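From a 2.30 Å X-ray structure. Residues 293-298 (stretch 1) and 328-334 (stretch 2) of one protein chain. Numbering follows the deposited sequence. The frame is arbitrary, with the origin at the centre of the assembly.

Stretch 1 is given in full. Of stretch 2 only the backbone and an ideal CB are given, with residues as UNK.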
ATOM      1  N   VAL A 293     -28.867  23.382  -4.596  1.00 31.78           N
ATOM      2  CA  VAL A 293     -29.976  22.643  -5.155  1.00 30.86           C
ATOM      3  C   VAL A 293     -30.460  23.401  -6.395  1.00 33.58           C
ATOM      4  O   VAL A 293     -30.719  24.603  -6.327  1.00 37.05           O
ATOM      5  CB  VAL A 293     -31.100  22.477  -4.117  1.00 31.78           C
ATOM      6  CG1 VAL A 293     -32.364  21.955  -4.834  1.00 34.85           C
ATOM      7  CG2 VAL A 293     -30.670  21.549  -2.943  1.00 39.42           C
ATOM      8  N   HIS A 294     -30.625  22.696  -7.504  1.00 36.34           N
ATOM      9  CA  HIS A 294     -30.818  23.322  -8.815  1.00 41.84           C
ATOM     10  C   HIS A 294     -31.863  22.506  -9.573  1.00 37.43           C
ATOM     11  O   HIS A 294     -31.715  21.285  -9.705  1.00 36.79           O
ATOM     12  CB  HIS A 294     -29.458  23.379  -9.536  1.00 47.01           C
ATOM     13  CG  HIS A 294     -29.488  24.038 -10.875  1.00 56.20           C
ATOM     14  ND1 HIS A 294     -28.712  23.608 -11.934  1.00 62.63           N
ATOM     15  CD2 HIS A 294     -30.183  25.100 -11.322  1.00 50.62           C
ATOM     16  CE1 HIS A 294     -28.954  24.365 -12.985  1.00 59.79           C
ATOM     17  NE2 HIS A 294     -29.854  25.269 -12.644  1.00 63.10           N
ATOM     18  N   GLY A 295     -32.946  23.155  -9.998  1.00 36.27           N
ATOM     19  CA  GLY A 295     -34.009  22.466 -10.697  1.00 41.65           C
ATOM     20  C   GLY A 295     -35.116  22.035  -9.751  1.00 48.59           C
ATOM     21  O   GLY A 295     -34.851  21.389  -8.734  1.00 49.29           O
ATOM     22  N   GLY A 296     -36.360  22.345 -10.089  1.00 47.41           N
ATOM     23  CA  GLY A 296     -37.426  22.342  -9.077  1.00 60.65           C
ATOM     24  C   GLY A 296     -37.288  23.567  -8.182  1.00 56.37           C
ATOM     25  O   GLY A 296     -37.118  24.715  -8.684  1.00 71.19           O
ATOM     26  N   SER A 297     -37.408  23.376  -6.872  1.00 61.60           N
ATOM     27  CA  SER A 297     -36.735  24.253  -5.917  1.00 65.22           C
ATOM     28  C   SER A 297     -35.409  24.831  -6.412  1.00 60.62           C
ATOM     29  O   SER A 297     -34.705  24.172  -7.215  1.00 57.61           O
ATOM     30  CB  SER A 297     -36.483  23.429  -4.650  1.00 66.77           C
ATOM     31  OG  SER A 297     -35.412  22.522  -4.866  1.00 62.43           O
ATOM     32  N   GLU A 298     -34.959  25.945  -5.806  1.00 51.60           N
ATOM     33  CA  GLU A 298     -33.612  26.424  -6.047  1.00 47.41           C
ATOM     34  C   GLU A 298     -33.165  26.920  -4.699  1.00 45.67           C
ATOM     35  O   GLU A 298     -33.854  27.746  -4.114  1.00 44.19           O
ATOM     36  CB  GLU A 298     -33.435  27.542  -7.071  1.00 45.89           C
ATOM     37  CG  GLU A 298     -31.911  27.878  -7.224  1.00 67.32           C
ATOM     38  CD  GLU A 298     -31.598  29.198  -7.958  1.00 84.97           C
ATOM     39  OE1 GLU A 298     -30.477  29.317  -8.559  1.00 86.91           O
ATOM     40  OE2 GLU A 298     -32.452  30.125  -7.889  1.00 81.28           O
ATOM     41  N   UNK A 328     -45.301  26.763 -12.525  1.00 79.90           N
ATOM     42  CA  UNK A 328     -44.639  27.648 -11.577  1.00 85.63           C
ATOM     43  C   UNK A 328     -43.342  27.081 -11.000  1.00 74.84           C
ATOM     44  O   UNK A 328     -42.563  27.835 -10.402  1.00 73.86           O
ATOM     45  CB  UNK A 328     -45.601  27.972 -10.432  1.00 85.63           C
ATOM     46  N   UNK A 329     -43.062  25.803 -11.245  1.00 76.41           N
ATOM     47  CA  UNK A 329     -41.907  25.094 -10.685  1.00 76.38           C
ATOM     48  C   UNK A 329     -41.330  24.203 -11.786  1.00 63.91           C
ATOM     49  O   UNK A 329     -41.788  23.077 -11.999  1.00 59.85           O
ATOM     50  CB  UNK A 329     -42.295  24.273  -9.454  1.00 76.38           C
ATOM     51  N   UNK A 330     -40.332  24.724 -12.478  1.00 55.35           N
ATOM     52  CA  UNK A 330     -39.779  24.134 -13.676  1.00 56.02           C
ATOM     53  C   UNK A 330     -38.691  23.102 -13.361  1.00 57.30           C
ATOM     54  O   UNK A 330     -38.232  22.940 -12.229  1.00 49.84           O
ATOM     55  CB  UNK A 330     -39.217  25.233 -14.580  1.00 56.02           C
ATOM     56  N   UNK A 331     -38.278  22.399 -14.396  1.00 46.72           N
ATOM     57  CA  UNK A 331     -37.071  21.618 -14.309  1.00 39.20           C
ATOM     58  C   UNK A 331     -35.896  22.397 -14.903  1.00 39.90           C
ATOM     59  O   UNK A 331     -36.067  23.284 -15.743  1.00 43.57           O
ATOM     60  CB  UNK A 331     -37.252  20.276 -15.021  1.00 39.20           C
ATOM     61  N   UNK A 332     -34.691  22.057 -14.453  1.00 33.46           N
ATOM     62  CA  UNK A 332     -33.540  22.773 -15.002  1.00 29.51           C
ATOM     63  C   UNK A 332     -32.915  21.977 -16.133  1.00 30.17           C
ATOM     64  O   UNK A 332     -32.979  20.740 -16.131  1.00 28.98           O
ATOM     65  CB  UNK A 332     -32.502  23.050 -13.913  1.00 29.51           C
ATOM     66  N   UNK A 333     -32.374  22.637 -17.160  1.00 34.10           N
ATOM     67  CA  UNK A 333     -31.573  21.901 -18.134  1.00 32.65           C
ATOM     68  C   UNK A 333     -30.292  21.442 -17.465  1.00 30.48           C
ATOM     69  O   UNK A 333     -29.697  22.169 -16.668  1.00 39.88           O
ATOM     70  CB  UNK A 333     -31.268  22.757 -19.365  1.00 32.65           C
ATOM     71  N   UNK A 334     -29.881  20.224 -17.785  1.00 30.57           N
ATOM     72  CA  UNK A 334     -28.758  19.595 -17.103  1.00 35.04           C
ATOM     73  C   UNK A 334     -27.656  19.304 -18.094  1.00 32.46           C
ATOM     74  O   UNK A 334     -26.578  19.878 -17.992  1.00 40.44           O
ATOM     75  CB  UNK A 334     -29.194  18.311 -16.395  1.00 35.04           C
TER

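Stretch 2 runs past the glycine turn of stretch 1, and its CA atoms come nearest where position 332 lies 4.3 Å from the CA of G295.

At position 328 nothing of stretch 1 lies within 5.5 Å of the ideal CB, so many side chains would suit. The residue is T328.

Position 329 points its CA-to-CB bond sideways, its ideal CB 5.2 Å from the C of G296. A side chain of medium length could turn in from here towards the peptide groups of G296 and S297, which offer a carbonyl and an NH; a polar residue would fit. The deposited residue is N329. With chi1 t, OD1 lies 3.5 Å from the N of S297. OD1 also sits 3.2 Å from the O of G296, but both atoms are acceptors and no hydrogen bond joins them; ND2 is satisfied elsewhere in the structure.

At position 330 the carbonyl O accepts a hydrogen bond from the N of G296 at 2.9 Å, with an N-H...O angle of 139°, a link that any residue could supply. The CB points sideways with no atom of stretch 1 within 5.5 Å, leaving the choice wide. It is T330, whose OG1 comes no nearer than 5.5 Å, to the O of G296.

Position 331 turns its CB away, 5.4 Å from the N of G296, so stretch 1 restricts its size little. The residue is A331.

Position 332 is the most constrained. Its CB points toward stretch 1, with the ideal atom 3.6 Å from the CA of G295 and 3.7 Å from NE2 of H294. So close an approach favours a small residue: alanine is well suited, and glycine would fit but leave the imidazole without this neighbour. A332 places its methyl over one face of the H294 ring, 3.9 Å from the centroid and 19° off the normal, a CH-pi contact. The lack of a side chain on G295 matters here, since an ideal CB there would lie only 3.2 Å from the CB of A332.

Position 333 points away, and its phi of -69° is compatible with proline among many others. It is P333, whose carbonyl O lies 4.4 Å from CE1 of H294.

At position 334 the CB points sideways and is beyond 5.5 Å, but a longer aliphatic chain could reach back. CD2 of L334 comes to 4.8 Å from ND1 of H294.

Stretch 2 (328-334) TNTAAPL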
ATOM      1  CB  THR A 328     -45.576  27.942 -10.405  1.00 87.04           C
ATOM      2  OG1 THR A 328     -45.712  26.756  -9.589  1.00 81.32           O
ATOM      3  CG2 THR A 328     -46.968  28.355 -10.886  1.00 78.39           C
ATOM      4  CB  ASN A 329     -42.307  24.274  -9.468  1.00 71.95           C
ATOM      5  CG  ASN A 329     -41.131  23.979  -8.564  1.00 71.69           C
ATOM      6  OD1 ASN A 329     -40.283  24.849  -8.309  1.00 70.33           O
ATOM      7  ND2 ASN A 329     -41.051  22.745  -8.098  1.00 66.03           N
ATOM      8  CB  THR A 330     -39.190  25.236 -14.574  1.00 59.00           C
ATOM      9  OG1 THR A 330     -38.509  26.211 -13.769  1.00 53.49           O
ATOM     10  CG2 THR A 330     -40.286  25.962 -15.380  1.00 74.66           C
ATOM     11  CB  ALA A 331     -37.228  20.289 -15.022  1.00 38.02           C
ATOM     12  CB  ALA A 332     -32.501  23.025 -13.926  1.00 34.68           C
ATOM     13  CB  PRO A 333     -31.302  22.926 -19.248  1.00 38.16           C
ATOM     14  CG  PRO A 333     -31.584  24.264 -18.656  1.00 39.36           C
ATOM     15  CD  PRO A 333     -32.656  24.019 -17.611  1.00 39.70           C
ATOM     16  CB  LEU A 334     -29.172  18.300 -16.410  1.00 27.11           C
ATOM     17  CG  LEU A 334     -30.157  18.497 -15.281  1.00 33.03           C
ATOM     18  CD1 LEU A 334     -30.512  17.219 -14.566  1.00 40.56           C
ATOM     19  CD2 LEU A 334     -29.616  19.538 -14.286  1.00 33.81           C
TER
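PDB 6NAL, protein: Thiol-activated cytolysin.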